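Local coordinates for protein NADPH-dependent aldehyde reductase YqhD (Escherichia coli, PDB 4QGS) that reduces a broad range of short-chain aldehydes, among them butanal, propanal, acrolein and malondialdehyde, at the expense of NADPH, using one zinc ion per subunit, at residues T216-A221 with R312-Q317. Sequence-based numbering, arbitrary orientation.
Sequences TKPVDA and RAKLLQ
Lys314 lays its aliphatic chain against the backbone running from Thr216 to Pro218, an example of how a buried lysine can work as a hydrocarbon along its length and as a cation at its tip. Its CB packs 3.6 Å from the amide N of Thr216, and CG lies equally near the carbonyl C of Lys217. CD reaches on to CA and N of Pro218. The chain bends at chi2 and chi3 (-54° and -68°), turning along one side of the loop, and chi4 (-73°) sets NZ within 2.9 Å of the O of water 2, which in turn donates to Lys217 O. Asp225 forms a salt bridge with NZ and the carbonyl of Tyr214 accepts a hydrogen bond from it, partners that would be expected to offset the charge of a lysine in a largely buried setting. In the all-helical C-terminal domain of this iron-containing alcohol dehydrogenase family member, the contact joins the first turns of helix 312-323 to the loop between helices 196-211 and 222-244; helix 196-211 carries two of the zinc ligands, Asp205 and His209, and the side chain of Thr216 remains about 12 Å from that of His209. Between the two backbones no direct hydrogen bond forms; instead water 1 donates to Thr216 O (2.8 Å) and accepts from Lys314 N (3.0 Å). The solvent side is thinner. There the Pro218 ring, running antiparallel to the Lys314 chain, sets its CG 3.7 Å from CB of Ala313, an apolar touch between two exposed residues.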
loop_
_atom_site.group_PDB
_atom_site.type_symbol
_atom_site.label_atom_id
_atom_site.label_comp_id
_atom_site.label_asym_id
_atom_site.label_seq_id
_atom_site.Cartn_x
_atom_site.Cartn_y
_atom_site.Cartn_z
ATOM N N THR A 216 -15.946 -8.625 -5.645
ATOM C CA THR A 216 -16.707 -7.527 -6.209
ATOM C C THR A 216 -17.890 -8.064 -7.019
ATOM O O THR A 216 -18.921 -8.418 -6.456
ATOM C CB THR A 216 -15.818 -6.637 -7.101
ATOM O OG1 THR A 216 -15.165 -7.452 -8.082
ATOM C CG2 THR A 216 -14.756 -5.928 -6.265
ATOM N N LYS A 217 -17.714 -8.126 -8.337
ATOM C CA LYS A 217 -18.753 -8.623 -9.245
ATOM C C LYS A 217 -18.116 -9.518 -10.290
ATOM O O LYS A 217 -17.038 -9.203 -10.780
ATOM C CB LYS A 217 -19.485 -7.469 -9.945
ATOM C CG LYS A 217 -20.464 -6.716 -9.081
ATOM C CD LYS A 217 -21.034 -5.507 -9.818
ATOM C CE LYS A 217 -19.932 -4.614 -10.375
ATOM N NZ LYS A 217 -20.478 -3.400 -11.037
ATOM N N PRO A 218 -18.792 -10.617 -10.665
ATOM C CA PRO A 218 -18.202 -11.505 -11.673
ATOM C C PRO A 218 -18.238 -10.890 -13.068
ATOM O O PRO A 218 -19.289 -10.438 -13.524
ATOM C CB PRO A 218 -19.076 -12.756 -11.589
ATOM C CG PRO A 218 -20.406 -12.246 -11.137
ATOM C CD PRO A 218 -20.107 -11.099 -10.205
ATOM N N VAL A 219 -17.085 -10.839 -13.727
ATOM C CA VAL A 219 -17.007 -10.333 -15.093
ATOM C C VAL A 219 -16.256 -11.313 -15.989
ATOM O O VAL A 219 -15.824 -10.963 -17.077
ATOM C CB VAL A 219 -16.323 -8.945 -15.169
ATOM C CG1 VAL A 219 -17.148 -7.897 -14.432
ATOM C CG2 VAL A 219 -14.894 -8.997 -14.625
ATOM N N ASP A 220 -16.119 -12.552 -15.519
ATOM C CA ASP A 220 -15.410 -13.626 -16.236
ATOM C C ASP A 220 -13.998 -13.213 -16.661
ATOM O O ASP A 220 -13.560 -13.497 -17.785
ATOM C CB ASP A 220 -16.208 -14.086 -17.471
ATOM C CG ASP A 220 -15.744 -15.439 -17.999
ATOM O OD1 ASP A 220 -15.037 -16.160 -17.261
ATOM O OD2 ASP A 220 -16.090 -15.796 -19.155
ATOM N N ALA A 221 -13.298 -12.529 -15.765
ATOM C CA ALA A 221 -11.885 -12.230 -15.944
ATOM C C ALA A 221 -11.086 -13.329 -15.248
ATOM O O ALA A 221 -10.673 -13.173 -14.097
ATOM C CB ALA A 221 -11.550 -10.870 -15.377
ATOM N N ARG A 312 -22.471 -11.249 -3.854
ATOM C CA ARG A 312 -22.800 -12.637 -3.579
ATOM C C ARG A 312 -21.973 -13.635 -4.403
ATOM O O ARG A 312 -21.367 -14.537 -3.835
ATOM C CB ARG A 312 -24.298 -12.868 -3.808
ATOM C CG ARG A 312 -24.702 -14.304 -3.898
ATOM C CD ARG A 312 -26.082 -14.388 -4.524
ATOM N NE ARG A 312 -26.872 -15.488 -3.986
ATOM C CZ ARG A 312 -26.909 -16.707 -4.511
ATOM N NH1 ARG A 312 -26.193 -17.005 -5.595
ATOM N NH2 ARG A 312 -27.662 -17.638 -3.943
ATOM N N ALA A 313 -21.929 -13.473 -5.723
ATOM C CA ALA A 313 -21.216 -14.418 -6.571
ATOM C C ALA A 313 -19.727 -14.508 -6.238
ATOM O O ALA A 313 -19.183 -15.603 -6.140
ATOM C CB ALA A 313 -21.403 -14.048 -8.042
ATOM N N LYS A 314 -19.072 -13.362 -6.058
ATOM C CA LYS A 314 -17.638 -13.393 -5.777
ATOM C C LYS A 314 -17.362 -13.816 -4.335
ATOM O O LYS A 314 -16.313 -14.382 -4.067
ATOM C CB LYS A 314 -16.984 -12.040 -6.087
ATOM C CG LYS A 314 -17.015 -11.648 -7.594
ATOM C CD LYS A 314 -16.423 -12.720 -8.523
ATOM C CE LYS A 314 -14.896 -12.918 -8.361
ATOM N NZ LYS A 314 -14.094 -11.801 -8.941
ATOM N N LEU A 315 -18.280 -13.557 -3.406
ATOM C CA LEU A 315 -18.110 -14.106 -2.056
ATOM C C LEU A 315 -18.151 -15.633 -2.076
ATOM O O LEU A 315 -17.388 -16.291 -1.381
ATOM C CB LEU A 315 -19.181 -13.553 -1.112
ATOM C CG LEU A 315 -18.878 -12.153 -0.591
ATOM C CD1 LEU A 315 -20.153 -11.501 -0.037
ATOM C CD2 LEU A 315 -17.788 -12.239 0.499
ATOM N N LEU A 316 -19.039 -16.208 -2.889
ATOM C CA LEU A 316 -19.109 -17.659 -2.993
ATOM C C LEU A 316 -17.891 -18.234 -3.717
ATOM O O LEU A 316 -17.399 -19.316 -3.378
ATOM C CB LEU A 316 -20.396 -18.075 -3.732
ATOM C CG LEU A 316 -21.679 -17.802 -2.950
ATOM C CD1 LEU A 316 -22.886 -17.955 -3.878
ATOM C CD2 LEU A 316 -21.790 -18.745 -1.779
ATOM N N GLN A 317 -17.405 -17.511 -4.719
ATOM C CA GLN A 317 -16.209 -17.950 -5.437
ATOM C C GLN A 317 -15.002 -17.906 -4.503
ATOM O O GLN A 317 -14.188 -18.824 -4.471
ATOM C CB GLN A 317 -15.957 -17.091 -6.686
ATOM C CG GLN A 317 -14.761 -17.585 -7.523
ATOM C CD GLN A 317 -14.676 -16.926 -8.892
ATOM O OE1 GLN A 317 -15.677 -16.451 -9.427
ATOM N NE2 GLN A 317 -13.474 -16.888 -9.462
HETATM O O HOH W 1 -20.365 -10.794 -6.836
HETATM O O HOH W 2 -14.521 -9.767 -10.960
#